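Local atomic coordinates of mandelate racemase / muconate lactonizing enzyme family protein (Agrobacterium tumefaciens, PDB entry 4DXK), a protein that belongs to the mandelate racemase subgroup of the enolase superfamily and may act as a lyase or racemase, its substrate not being established. Residues P58-I61 with D62-A65; F74-G78 with A79-G83; A86-I89 with A90-I94; K231-T234 with P235-T238; T254-A257 with A258-A262. All coordinates share one frame; numbering follows the deposited sequence.

Contact 1: P58-I61 with D62-A65; sequences PLQI and DLLA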
loop_
_atom_site.group_PDB
_atom_site.type_symbol
_atom_site.label_atom_id
_atom_site.label_comp_id
_atom_site.label_asym_id
_atom_site.label_seq_id
_atom_site.Cartn_x
_atom_site.Cartn_y
_atom_site.Cartn_z
ATOM N N PRO A 58 -22.545 40.838 0.662
ATOM C CA PRO A 58 -21.774 40.132 1.692
ATOM C C PRO A 58 -22.410 38.811 2.119
ATOM O O PRO A 58 -21.717 38.005 2.739
ATOM C CB PRO A 58 -21.787 41.123 2.862
ATOM C CG PRO A 58 -23.109 41.859 2.685
ATOM C CD PRO A 58 -23.225 42.036 1.195
ATOM N N LEU A 59 -23.691 38.602 1.820
ATOM C CA LEU A 59 -24.366 37.375 2.242
ATOM C C LEU A 59 -23.977 36.149 1.413
ATOM O O LEU A 59 -24.287 35.019 1.804
ATOM C CB LEU A 59 -25.889 37.543 2.226
ATOM C CG LEU A 59 -26.490 38.586 3.165
ATOM C CD1 LEU A 59 -28.017 38.565 3.084
ATOM C CD2 LEU A 59 -26.018 38.356 4.583
ATOM N N GLN A 60 -23.335 36.350 0.263
ATOM C CA GLN A 60 -22.855 35.215 -0.536
ATOM C C GLN A 60 -21.519 34.748 0.020
ATOM O O GLN A 60 -20.472 34.924 -0.606
ATOM C CB GLN A 60 -22.729 35.613 -2.004
ATOM C CG GLN A 60 -24.058 36.016 -2.647
ATOM C CD GLN A 60 -23.894 36.416 -4.086
ATOM O OE1 GLN A 60 -23.362 37.482 -4.385
ATOM N NE2 GLN A 60 -24.321 35.553 -4.999
ATOM N N ILE A 61 -21.547 34.189 1.227
ATOM C CA ILE A 61 -20.321 33.939 1.984
ATOM C C ILE A 61 -19.426 32.890 1.332
ATOM O O ILE A 61 -18.233 33.113 1.133
ATOM C CB ILE A 61 -20.617 33.580 3.458
ATOM C CG1 ILE A 61 -21.363 34.732 4.139
ATOM C CG2 ILE A 61 -19.324 33.258 4.211
ATOM C CD1 ILE A 61 -21.598 34.520 5.634
ATOM N N ASP A 62 -20.004 31.745 0.987
ATOM C CA ASP A 62 -19.234 30.690 0.336
ATOM C C ASP A 62 -18.641 31.176 -0.982
ATOM O O ASP A 62 -17.496 30.851 -1.316
ATOM C CB ASP A 62 -20.103 29.454 0.098
ATOM C CG ASP A 62 -20.299 28.641 1.357
ATOM O OD1 ASP A 62 -19.319 28.432 2.108
ATOM O OD2 ASP A 62 -21.439 28.204 1.608
ATOM N N LEU A 63 -19.401 31.972 -1.726
ATOM C CA LEU A 63 -18.917 32.492 -3.000
ATOM C C LEU A 63 -17.754 33.473 -2.807
ATOM O O LEU A 63 -16.744 33.405 -3.514
ATOM C CB LEU A 63 -20.051 33.173 -3.767
ATOM C CG LEU A 63 -19.675 33.760 -5.127
ATOM C CD1 LEU A 63 -19.205 32.663 -6.076
ATOM C CD2 LEU A 63 -20.842 34.541 -5.717
ATOM N N LEU A 64 -17.883 34.382 -1.847
ATOM C CA LEU A 64 -16.813 35.336 -1.570
ATOM C C LEU A 64 -15.550 34.624 -1.091
ATOM O O LEU A 64 -14.445 35.024 -1.468
ATOM C CB LEU A 64 -17.266 36.402 -0.566
ATOM C CG LEU A 64 -18.124 37.509 -1.185
ATOM C CD1 LEU A 64 -18.880 38.309 -0.122
ATOM C CD2 LEU A 64 -17.263 38.448 -2.038
ATOM N N ALA A 65 -15.693 33.572 -0.288
ATOM C CA ALA A 65 -14.523 32.805 0.130
ATOM C C ALA A 65 -13.822 32.214 -1.099
ATOM O O ALA A 65 -12.599 32.307 -1.240
ATOM C CB ALA A 65 -14.915 31.706 1.102
#
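Leu64 N and Ala65 N close the first turn of helix 61-68 by bonding back to Gln60 O at 2.9 Å and to Ile61 O, both nearly straight. This is a helix N-terminus in the N-terminal domain of the family, entered through an inverse gamma turn centred on Gln60, the N-cap residue; that turn carries a weak bond from Ile61 N to Leu59 O. Across the cap, Gln60 and Leu63 run side by side and point the same way. The Gln60 chain is extended beyond CG, with CG anti to its own carbonyl carbon (chi1 -62°), which lays the amide alongside the leucine: CD2 of Leu63 comes 3.7 Å from NE2 of Gln60. Nearer the backbone, CB of Gln60 and CB of Leu63 are 4.0 Å apart. The amide NE2 donates to Phe110 O of the second subunit, while Leu63 CD2 touches it by van der Waals contact; Leu63 in turn packs on Ser111 of that subunit, so the pair faces an intersubunit boundary. Asp62, at the first turn, carries a different link: its OD1 forms a salt bridge with Lys303, and OD2 accepts from Asn335 of the second subunit. Ile61 turns instead to helix 79-99, where it meets Asp88 and Trp92. The Leu64 side chain runs past Gln60 O towards Pro58. Its CG sits 3.5 Å from Gln60 O, and its CD1 ends 3.9 Å from CA of Pro58.

Contact 2: F74-G78 with A79-G83; sequences FRSSG and AEVRG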
loop_
_atom_site.group_PDB
_atom_site.type_symbol
_atom_site.label_atom_id
_atom_site.label_comp_id
_atom_site.label_asym_id
_atom_site.label_seq_id
_atom_site.Cartn_x
_atom_site.Cartn_y
_atom_site.Cartn_z
ATOM N N PHE A 74 -2.244 29.966 -1.521
ATOM C CA PHE A 74 -3.367 29.155 -1.064
ATOM C C PHE A 74 -2.849 27.978 -0.210
ATOM O O PHE A 74 -1.648 27.708 -0.164
ATOM C CB PHE A 74 -4.134 28.648 -2.295
ATOM C CG PHE A 74 -3.288 27.832 -3.207
ATOM C CD1 PHE A 74 -3.138 26.466 -3.009
ATOM C CD2 PHE A 74 -2.575 28.435 -4.239
ATOM C CE1 PHE A 74 -2.317 25.710 -3.824
ATOM C CE2 PHE A 74 -1.757 27.681 -5.056
ATOM C CZ PHE A 74 -1.619 26.322 -4.853
ATOM N N ARG A 75 -3.771 27.271 0.445
ATOM C CA ARG A 75 -3.446 26.106 1.273
ATOM C C ARG A 75 -2.291 26.439 2.216
ATOM O O ARG A 75 -1.305 25.707 2.316
ATOM C CB ARG A 75 -3.134 24.879 0.407
ATOM C CG ARG A 75 -3.055 23.556 1.185
ATOM C CD ARG A 75 -1.838 22.776 0.744
ATOM N NE ARG A 75 -1.684 21.475 1.402
ATOM C CZ ARG A 75 -0.904 21.254 2.459
ATOM N NH1 ARG A 75 -0.221 22.252 3.012
ATOM N NH2 ARG A 75 -0.810 20.027 2.958
ATOM N N SER A 76 -2.431 27.562 2.911
ATOM C CA SER A 76 -1.377 28.040 3.782
ATOM C C SER A 76 -1.968 28.941 4.842
ATOM O O SER A 76 -3.163 29.252 4.825
ATOM C CB SER A 76 -0.334 28.809 2.984
ATOM O OG SER A 76 -0.733 30.154 2.810
ATOM N N SER A 77 -1.109 29.365 5.763
ATOM C CA SER A 77 -1.464 30.348 6.783
ATOM C C SER A 77 -0.741 31.677 6.528
ATOM O O SER A 77 -0.507 32.446 7.454
ATOM C CB SER A 77 -1.143 29.797 8.171
ATOM O OG SER A 77 0.174 29.277 8.202
ATOM N N GLY A 78 -0.409 31.938 5.265
ATOM C CA GLY A 78 0.274 33.167 4.879
ATOM C C GLY A 78 -0.609 34.404 4.911
ATOM O O GLY A 78 -1.797 34.351 5.239
ATOM N N ALA A 79 -0.017 35.533 4.529
ATOM C CA ALA A 79 -0.654 36.833 4.742
ATOM C C ALA A 79 -1.981 36.948 4.013
ATOM O O ALA A 79 -2.955 37.485 4.557
ATOM C CB ALA A 79 0.278 37.961 4.337
ATOM N N GLU A 80 -2.022 36.469 2.780
ATOM C CA GLU A 80 -3.248 36.521 1.992
ATOM C C GLU A 80 -4.370 35.751 2.694
ATOM O O GLU A 80 -5.502 36.232 2.816
ATOM C CB GLU A 80 -3.025 35.951 0.584
ATOM C CG GLU A 80 -2.026 36.724 -0.281
ATOM C CD GLU A 80 -0.595 36.215 -0.241
ATOM O OE1 GLU A 80 -0.175 35.547 0.724
ATOM O OE2 GLU A 80 0.125 36.508 -1.214
ATOM N N VAL A 81 -4.061 34.540 3.149
ATOM C CA VAL A 81 -5.058 33.740 3.835
ATOM C C VAL A 81 -5.496 34.397 5.141
ATOM O O VAL A 81 -6.690 34.394 5.461
ATOM C CB VAL A 81 -4.570 32.304 4.053
ATOM C CG1 VAL A 81 -5.524 31.546 4.976
ATOM C CG2 VAL A 81 -4.446 31.609 2.694
ATOM N N ARG A 82 -4.566 34.978 5.889
ATOM C CA ARG A 82 -4.947 35.649 7.129
ATOM C C ARG A 82 -5.903 36.812 6.857
ATOM O O ARG A 82 -6.890 37.001 7.576
ATOM C CB ARG A 82 -3.705 36.101 7.916
ATOM C CG ARG A 82 -2.847 34.921 8.337
ATOM C CD ARG A 82 -1.912 35.206 9.506
ATOM N NE ARG A 82 -1.015 36.344 9.291
ATOM C CZ ARG A 82 0.066 36.328 8.516
ATOM N NH1 ARG A 82 0.406 35.235 7.832
ATOM N NH2 ARG A 82 0.812 37.427 8.417
ATOM N N GLY A 83 -5.647 37.571 5.797
ATOM C CA GLY A 83 -6.559 38.643 5.440
ATOM C C GLY A 83 -7.917 38.124 5.012
ATOM O O GLY A 83 -8.956 38.644 5.428
#
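Arg82 reaches back over the start of helix 79-99 and bonds the loop before it: NH1 donates to Ser77 O at 3.0 Å, with the oxygen in the guanidinium plane and the N-H on a lone pair of the carbonyl. A bend in its chain at chi3 (-56°) folds the group back, bringing one face over CA of Ala79, which lies 3.5 Å from the plane and toward the rim. One residue on, Arg82 N donates to Gly78 O at 2.9 Å, so a single arginine holds two successive carbonyls through side chain and backbone. Beside it, Val81 fits against Ser76: CG1 lies 3.3 Å from Ser76 O, and CG2 lies 4.0 Å from Ser76 OG. That hydroxyl is itself fixed, accepting from Gly78 N at 3.1 Å and bonding Gly73 O. Further out, NH2 of Arg82 donates to Phe36 O, while its NH1 also forms a salt bridge with Glu80 of the third subunit; Glu80 of this chain returns the bridge to Arg82 of that subunit. Ser77 OG bonds Thr269 O as well as Gly73 N of the third subunit, which links the loop both to the barrel domain of its own chain and to the neighbouring subunit. The loop ends in an ST turn, Ser76 OG accepting from Gly78 N, which runs straight into the N-terminus of helix 79-99 with Gly78 as N-cap.

Contact 3: A86-I89 with A90-I94; sequences AFDI and ALWDI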
loop_
_atom_site.group_PDB
_atom_site.type_symbol
_atom_site.label_atom_id
_atom_site.label_comp_id
_atom_site.label_asym_id
_atom_site.label_seq_id
_atom_site.Cartn_x
_atom_site.Cartn_y
_atom_site.Cartn_z
ATOM N N ALA A 86 -9.858 36.991 8.200
ATOM C CA ALA A 86 -10.428 38.100 8.964
ATOM C C ALA A 86 -11.670 38.629 8.259
ATOM O O ALA A 86 -12.698 38.882 8.894
ATOM C CB ALA A 86 -9.409 39.196 9.127
ATOM N N PHE A 87 -11.579 38.781 6.940
ATOM C CA PHE A 87 -12.716 39.217 6.135
ATOM C C PHE A 87 -13.907 38.263 6.271
ATOM O O PHE A 87 -15.042 38.700 6.461
ATOM C CB PHE A 87 -12.280 39.387 4.670
ATOM C CG PHE A 87 -13.389 39.762 3.732
ATOM C CD1 PHE A 87 -13.901 41.050 3.723
ATOM C CD2 PHE A 87 -13.918 38.824 2.859
ATOM C CE1 PHE A 87 -14.926 41.390 2.862
ATOM C CE2 PHE A 87 -14.946 39.166 1.991
ATOM C CZ PHE A 87 -15.441 40.444 1.994
ATOM N N ASP A 88 -13.644 36.960 6.207
ATOM C CA ASP A 88 -14.698 35.958 6.331
ATOM C C ASP A 88 -15.417 36.049 7.681
ATOM O O ASP A 88 -16.647 35.959 7.749
ATOM C CB ASP A 88 -14.113 34.563 6.122
ATOM C CG ASP A 88 -15.164 33.475 6.187
ATOM O OD1 ASP A 88 -15.900 33.310 5.192
ATOM O OD2 ASP A 88 -15.243 32.795 7.238
ATOM N N ILE A 89 -14.663 36.233 8.757
ATOM C CA ILE A 89 -15.259 36.375 10.081
ATOM C C ILE A 89 -16.231 37.568 10.086
ATOM O O ILE A 89 -17.350 37.488 10.607
ATOM C CB ILE A 89 -14.177 36.497 11.189
ATOM C CG1 ILE A 89 -13.370 35.199 11.282
ATOM C CG2 ILE A 89 -14.820 36.823 12.533
ATOM C CD1 ILE A 89 -12.067 35.335 12.056
ATOM N N ALA A 90 -15.809 38.677 9.482
ATOM C CA ALA A 90 -16.659 39.862 9.402
ATOM C C ALA A 90 -17.952 39.574 8.631
ATOM O O ALA A 90 -19.017 40.081 8.991
ATOM C CB ALA A 90 -15.904 41.007 8.761
ATOM N N LEU A 91 -17.875 38.752 7.585
ATOM C CA LEU A 91 -19.091 38.385 6.856
ATOM C C LEU A 91 -20.060 37.595 7.722
ATOM O O LEU A 91 -21.267 37.812 7.669
ATOM C CB LEU A 91 -18.786 37.588 5.585
ATOM C CG LEU A 91 -17.952 38.287 4.515
ATOM C CD1 LEU A 91 -17.813 37.361 3.315
ATOM C CD2 LEU A 91 -18.555 39.632 4.120
ATOM N N TRP A 92 -19.536 36.678 8.532
ATOM C CA TRP A 92 -20.409 35.928 9.428
ATOM C C TRP A 92 -21.077 36.849 10.463
ATOM O O TRP A 92 -22.239 36.659 10.820
ATOM C CB TRP A 92 -19.638 34.766 10.076
ATOM C CG TRP A 92 -19.489 33.610 9.140
ATOM C CD1 TRP A 92 -18.424 33.333 8.333
ATOM C CD2 TRP A 92 -20.469 32.609 8.877
ATOM N NE1 TRP A 92 -18.679 32.203 7.596
ATOM C CE2 TRP A 92 -19.933 31.746 7.904
ATOM C CE3 TRP A 92 -21.759 32.362 9.364
ATOM C CZ2 TRP A 92 -20.640 30.652 7.412
ATOM C CZ3 TRP A 92 -22.457 31.277 8.874
ATOM C CH2 TRP A 92 -21.895 30.429 7.910
ATOM N N ASP A 93 -20.336 37.846 10.938
ATOM C CA ASP A 93 -20.884 38.857 11.844
ATOM C C ASP A 93 -22.022 39.634 11.158
ATOM O O ASP A 93 -23.090 39.797 11.743
ATOM C CB ASP A 93 -19.749 39.785 12.280
ATOM C CG ASP A 93 -20.111 40.682 13.450
ATOM O OD1 ASP A 93 -20.880 40.271 14.357
ATOM O OD2 ASP A 93 -19.586 41.818 13.447
ATOM N N ILE A 94 -21.814 40.075 9.916
ATOM C CA ILE A 94 -22.881 40.738 9.157
ATOM C C ILE A 94 -24.105 39.835 9.004
ATOM O O ILE A 94 -25.229 40.275 9.210
ATOM C CB ILE A 94 -22.386 41.171 7.758
ATOM C CG1 ILE A 94 -21.451 42.370 7.876
ATOM C CG2 ILE A 94 -23.548 41.496 6.821
ATOM C CD1 ILE A 94 -20.609 42.603 6.651
#
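Leu91 lies over one face of the Phe87 ring, its CG 4.0 Å above the ring plane and offset toward the rim, while its CD1 comes 3.6 Å from CE2 of Phe87. The ring is brought there by a CG anti to the backbone N of Phe87 (chi1 177°), which directs it along the helix toward the next turn; the two side chains meet at a slant. This pair, four residues apart, is the apolar face contact, and all eight residues that touch here are buried. The polar contact, on another flank, is equally close but differs in character, being made at a ring edge. There Asp88 and Trp92 run side by side in the same direction, with the carboxylate and indole planes 69° apart, and the aspartate comes to the ring's edge: OD2 of Asp88 is 3.4 Å from CD1 of Trp92. That edge also meets the backbone, CD1 of Trp92 standing 3.2 Å from Asp88 O. Asp88 OD1 and Trp92 NE1 both bond Ser299 OG, so one hydroxyl joins the two polar ends. Along the backbone four regular bonds join the segments, among them Trp92 N to Asp88 O at 3.1 Å and Asp93 N to Ile89 O at 3.0 Å. Helix 79-99 is covered on several sides: Phe87 and Ala90 rest on Val22 of strand 17-24, Leu91 meets Leu64 of helix 61-68, and Trp92 packs against Leu298 and Arg302 of helix 297-310.

Contact 4: K231-T234 with P235-T238; sequences KALT and PYQT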
loop_
_atom_site.group_PDB
_atom_site.type_symbol
_atom_site.label_atom_id
_atom_site.label_comp_id
_atom_site.label_asym_id
_atom_site.label_seq_id
_atom_site.Cartn_x
_atom_site.Cartn_y
_atom_site.Cartn_z
ATOM N N LYS A 231 8.571 9.682 23.279
ATOM C CA LYS A 231 8.737 8.464 24.076
ATOM C C LYS A 231 9.018 8.789 25.540
ATOM O O LYS A 231 8.458 8.160 26.451
ATOM C CB LYS A 231 9.851 7.586 23.507
ATOM C CG LYS A 231 9.536 7.032 22.131
ATOM C CD LYS A 231 10.491 5.920 21.722
ATOM C CE LYS A 231 11.917 6.414 21.616
ATOM N NZ LYS A 231 12.884 5.287 21.414
ATOM N N ALA A 232 9.857 9.792 25.773
ATOM C CA ALA A 232 10.223 10.176 27.133
ATOM C C ALA A 232 9.037 10.723 27.930
ATOM O O ALA A 232 9.063 10.727 29.165
ATOM C CB ALA A 232 11.356 11.195 27.105
ATOM N N LEU A 233 8.004 11.194 27.237
ATOM C CA LEU A 233 6.838 11.753 27.916
ATOM C C LEU A 233 5.850 10.697 28.392
ATOM O O LEU A 233 4.909 11.017 29.120
ATOM C CB LEU A 233 6.122 12.762 27.014
ATOM C CG LEU A 233 6.819 14.119 26.939
ATOM C CD1 LEU A 233 6.359 14.907 25.728
ATOM C CD2 LEU A 233 6.565 14.914 28.218
ATOM N N THR A 234 6.065 9.449 27.992
ATOM C CA THR A 234 5.147 8.355 28.316
ATOM C C THR A 234 4.700 8.281 29.792
ATOM O O THR A 234 3.504 8.129 30.047
ATOM C CB THR A 234 5.711 6.987 27.858
ATOM O OG1 THR A 234 5.971 7.030 26.448
ATOM C CG2 THR A 234 4.730 5.864 28.147
ATOM N N PRO A 235 5.632 8.412 30.761
ATOM C CA PRO A 235 5.198 8.232 32.158
ATOM C C PRO A 235 4.244 9.310 32.665
ATOM O O PRO A 235 3.684 9.143 33.746
ATOM C CB PRO A 235 6.510 8.313 32.951
ATOM C CG PRO A 235 7.586 8.021 31.973
ATOM C CD PRO A 235 7.096 8.563 30.663
ATOM N N TYR A 236 4.062 10.398 31.925
ATOM C CA TYR A 236 3.318 11.536 32.455
ATOM C C TYR A 236 1.883 11.646 31.966
ATOM O O TYR A 236 1.184 12.605 32.298
ATOM C CB TYR A 236 4.094 12.832 32.229
ATOM C CG TYR A 236 5.489 12.728 32.785
ATOM C CD1 TYR A 236 5.719 12.839 34.150
ATOM C CD2 TYR A 236 6.574 12.468 31.955
ATOM C CE1 TYR A 236 6.994 12.717 34.667
ATOM C CE2 TYR A 236 7.849 12.347 32.463
ATOM C CZ TYR A 236 8.052 12.473 33.821
ATOM O OH TYR A 236 9.323 12.354 34.335
ATOM N N GLN A 237 1.446 10.658 31.191
ATOM C CA GLN A 237 0.063 10.606 30.714
ATOM C C GLN A 237 -0.365 11.916 30.053
ATOM O O GLN A 237 -1.374 12.509 30.426
ATOM C CB GLN A 237 -0.898 10.270 31.862
ATOM C CG GLN A 237 -0.615 8.935 32.543
ATOM C CD GLN A 237 0.391 9.044 33.678
ATOM O OE1 GLN A 237 0.370 9.998 34.462
ATOM N NE2 GLN A 237 1.278 8.059 33.772
ATOM N N THR A 238 0.416 12.366 29.078
ATOM C CA THR A 238 0.097 13.600 28.377
ATOM C C THR A 238 -1.168 13.448 27.526
ATOM O O THR A 238 -1.496 12.353 27.071
ATOM C CB THR A 238 1.282 14.069 27.533
ATOM O OG1 THR A 238 1.698 13.001 26.673
ATOM C CG2 THR A 238 2.439 14.467 28.438
HETATM O O HOH W 1 2.454 10.623 27.894
#
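At Tyr236, a chi1 of -54° holds the ring beside the helix end, where Ala232 O and Leu233 O lie at its edge. The arrangement is the C-terminal end of helix 223-232, run out through a 3-10 turn towards strand 240-242 of the barrel domain. Within the helix end, a chi1 of -57° at Thr234 sets OG1 beside its own backbone N, and both reach Lys231 O from the same face of that carbonyl, OG1 at 2.7 Å. Pro235, which has no N-H, fits against this end with its ring: CD of Pro235 is 3.3 Å from Ala232 O, and CB stands 4.2 Å above the centre of the Tyr236 ring, so the tyrosine is met on one face by its neighbour. Tyr236 N donates to Leu233 O at 3.0 Å, from well above the carbonyl plane, and Gln237 N reaches Thr234 O in a straight but long, weak bond. The buried side chain here is Leu233, which packs on Leu197 and Phe200 of helix 190-207; it crosses Thr238 at about a right angle, CD2 of Leu233 to CG2 of Thr238 4.2 Å. Thr238 OG1 bonds His241, and Arg204 holds Tyr236 O at the exit of the turn. Across the turn a water lies 2.8 Å from Leu233 O, to which it can donate, and accepts from Thr238 N at 2.9 Å.

Contact 5: T254-A257 with A258-A262; sequences TRYA and AVSPA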
loop_
_atom_site.group_PDB
_atom_site.type_symbol
_atom_site.label_atom_id
_atom_site.label_comp_id
_atom_site.label_asym_id
_atom_site.label_seq_id
_atom_site.Cartn_x
_atom_site.Cartn_y
_atom_site.Cartn_z
ATOM N N THR A 254 3.324 10.059 10.237
ATOM C CA THR A 254 3.020 8.643 10.448
ATOM C C THR A 254 4.052 7.977 11.353
ATOM O O THR A 254 3.724 7.159 12.217
ATOM C CB THR A 254 2.876 7.876 9.121
ATOM O OG1 THR A 254 4.146 7.795 8.467
ATOM C CG2 THR A 254 1.887 8.588 8.221
ATOM N N ARG A 255 5.308 8.347 11.182
ATOM C CA ARG A 255 6.334 7.779 12.036
ATOM C C ARG A 255 6.252 8.297 13.455
ATOM O O ARG A 255 6.504 7.555 14.407
ATOM C CB ARG A 255 7.694 8.052 11.453
ATOM C CG ARG A 255 7.854 7.326 10.145
ATOM C CD ARG A 255 9.196 7.549 9.580
ATOM N NE ARG A 255 10.250 7.075 10.469
ATOM C CZ ARG A 255 11.534 7.207 10.170
ATOM N NH1 ARG A 255 11.868 7.797 9.033
ATOM N NH2 ARG A 255 12.470 6.767 11.000
ATOM N N TYR A 256 5.889 9.568 13.603
ATOM C CA TYR A 256 5.722 10.138 14.926
ATOM C C TYR A 256 4.589 9.427 15.660
ATOM O O TYR A 256 4.729 9.048 16.826
ATOM C CB TYR A 256 5.441 11.636 14.822
ATOM C CG TYR A 256 5.360 12.292 16.177
ATOM C CD1 TYR A 256 6.497 12.772 16.806
ATOM C CD2 TYR A 256 4.146 12.408 16.840
ATOM C CE1 TYR A 256 6.430 13.357 18.064
ATOM C CE2 TYR A 256 4.070 12.989 18.099
ATOM C CZ TYR A 256 5.211 13.471 18.700
ATOM O OH TYR A 256 5.131 14.046 19.949
ATOM N N ALA A 257 3.463 9.245 14.985
ATOM C CA ALA A 257 2.306 8.606 15.607
ATOM C C ALA A 257 2.606 7.164 16.016
ATOM O O ALA A 257 1.993 6.642 16.950
ATOM C CB ALA A 257 1.106 8.656 14.672
ATOM N N ALA A 258 3.558 6.536 15.335
ATOM C CA ALA A 258 3.933 5.154 15.624
ATOM C C ALA A 258 4.570 4.995 17.001
ATOM O O ALA A 258 4.532 3.905 17.582
ATOM C CB ALA A 258 4.867 4.624 14.548
ATOM N N VAL A 259 5.172 6.062 17.517
ATOM C CA VAL A 259 5.837 5.979 18.812
ATOM C C VAL A 259 5.242 6.890 19.888
ATOM O O VAL A 259 5.570 6.746 21.061
ATOM C CB VAL A 259 7.349 6.271 18.709
ATOM C CG1 VAL A 259 8.015 5.319 17.732
ATOM C CG2 VAL A 259 7.594 7.715 18.301
ATOM N N SER A 260 4.379 7.827 19.510
ATOM C CA SER A 260 3.883 8.803 20.479
ATOM C C SER A 260 2.852 8.212 21.433
ATOM O O SER A 260 1.916 7.544 21.004
ATOM C CB SER A 260 3.293 10.019 19.775
ATOM O OG SER A 260 2.885 10.986 20.733
ATOM N N PRO A 261 3.013 8.464 22.741
ATOM C CA PRO A 261 2.039 7.973 23.723
ATOM C C PRO A 261 0.786 8.838 23.796
ATOM O O PRO A 261 -0.144 8.498 24.530
ATOM C CB PRO A 261 2.809 8.071 25.043
ATOM C CG PRO A 261 3.714 9.248 24.836
ATOM C CD PRO A 261 4.160 9.122 23.388
ATOM N N ALA A 262 0.765 9.945 23.056
ATOM C CA ALA A 262 -0.389 10.838 23.028
ATOM C C ALA A 262 -0.727 11.143 21.575
ATOM O O ALA A 262 0.169 11.143 20.720
ATOM C CB ALA A 262 -0.068 12.129 23.766
HETATM O O HOH W 2 0.380 7.633 18.521
#
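Tyr256 and Ser260 meet one turn apart at the end of helix 253-259, the tyrosine ring swung along the helix by a CG anti to its backbone N (chi1 -176°). The serine comes to the ring obliquely: CE2 of Tyr256 is 3.5 Å from CB of Ser260 and equally near its OG. Neither hydroxyl is spent on this meeting, for Tyr256 OH bonds His241 ND1, and Ser260 OG donates to Ala262 O at 2.7 Å on a lone pair, turned onward along the chain. Ser260 N and Val259 N both bond Tyr256 O, the first at 3.0 Å nearly on the carbonyl direction, the second from well above its plane. This shared acceptor marks the unwinding of the helix, whose preceding bonds from Ala258 N to Thr254 O and Arg255 O are weak. Val259 comes in beside them, its CG2 3.5 Å from Tyr256 O. A water bridges the end of the helix, donating to Ala257 O and to Ser260 O, the latter at 2.9 Å. Arg255 NH1 donates to Ala285 O of the fourth subunit. Within the beta-alpha-beta unit of strand 240-242, helix 253-259 and strand 264-266, Tyr256 packs on Ile264 of strand 264-266, while Ser260 rests against His241 of strand 240-242. Outside that unit, Tyr256 also packs on Ala226 and Ala230 of the preceding helix 223-232.

Overall arrangement
All five contacts are local turns in series along the chain, none enclosing or crossing another. In the N-terminal domain, contact 1 closes the loop after helix 38-53 into helix 61-68, contact 2 the loop into helix 79-99, and contact 3 lies farther along that same helix. Contacts 1 and 3, with centres about 10 Å apart, touch and pack the two helices together, whereas contacts 1 and 2 stay apart. The barrel domain holds contacts 4 and 5, which touch through Thr234 and Pro261 and through Thr238 and Ala262, joining the loops that follow helices 223-232 and 253-259. Centres of contacts 1 and 4 lie about 45 Å apart.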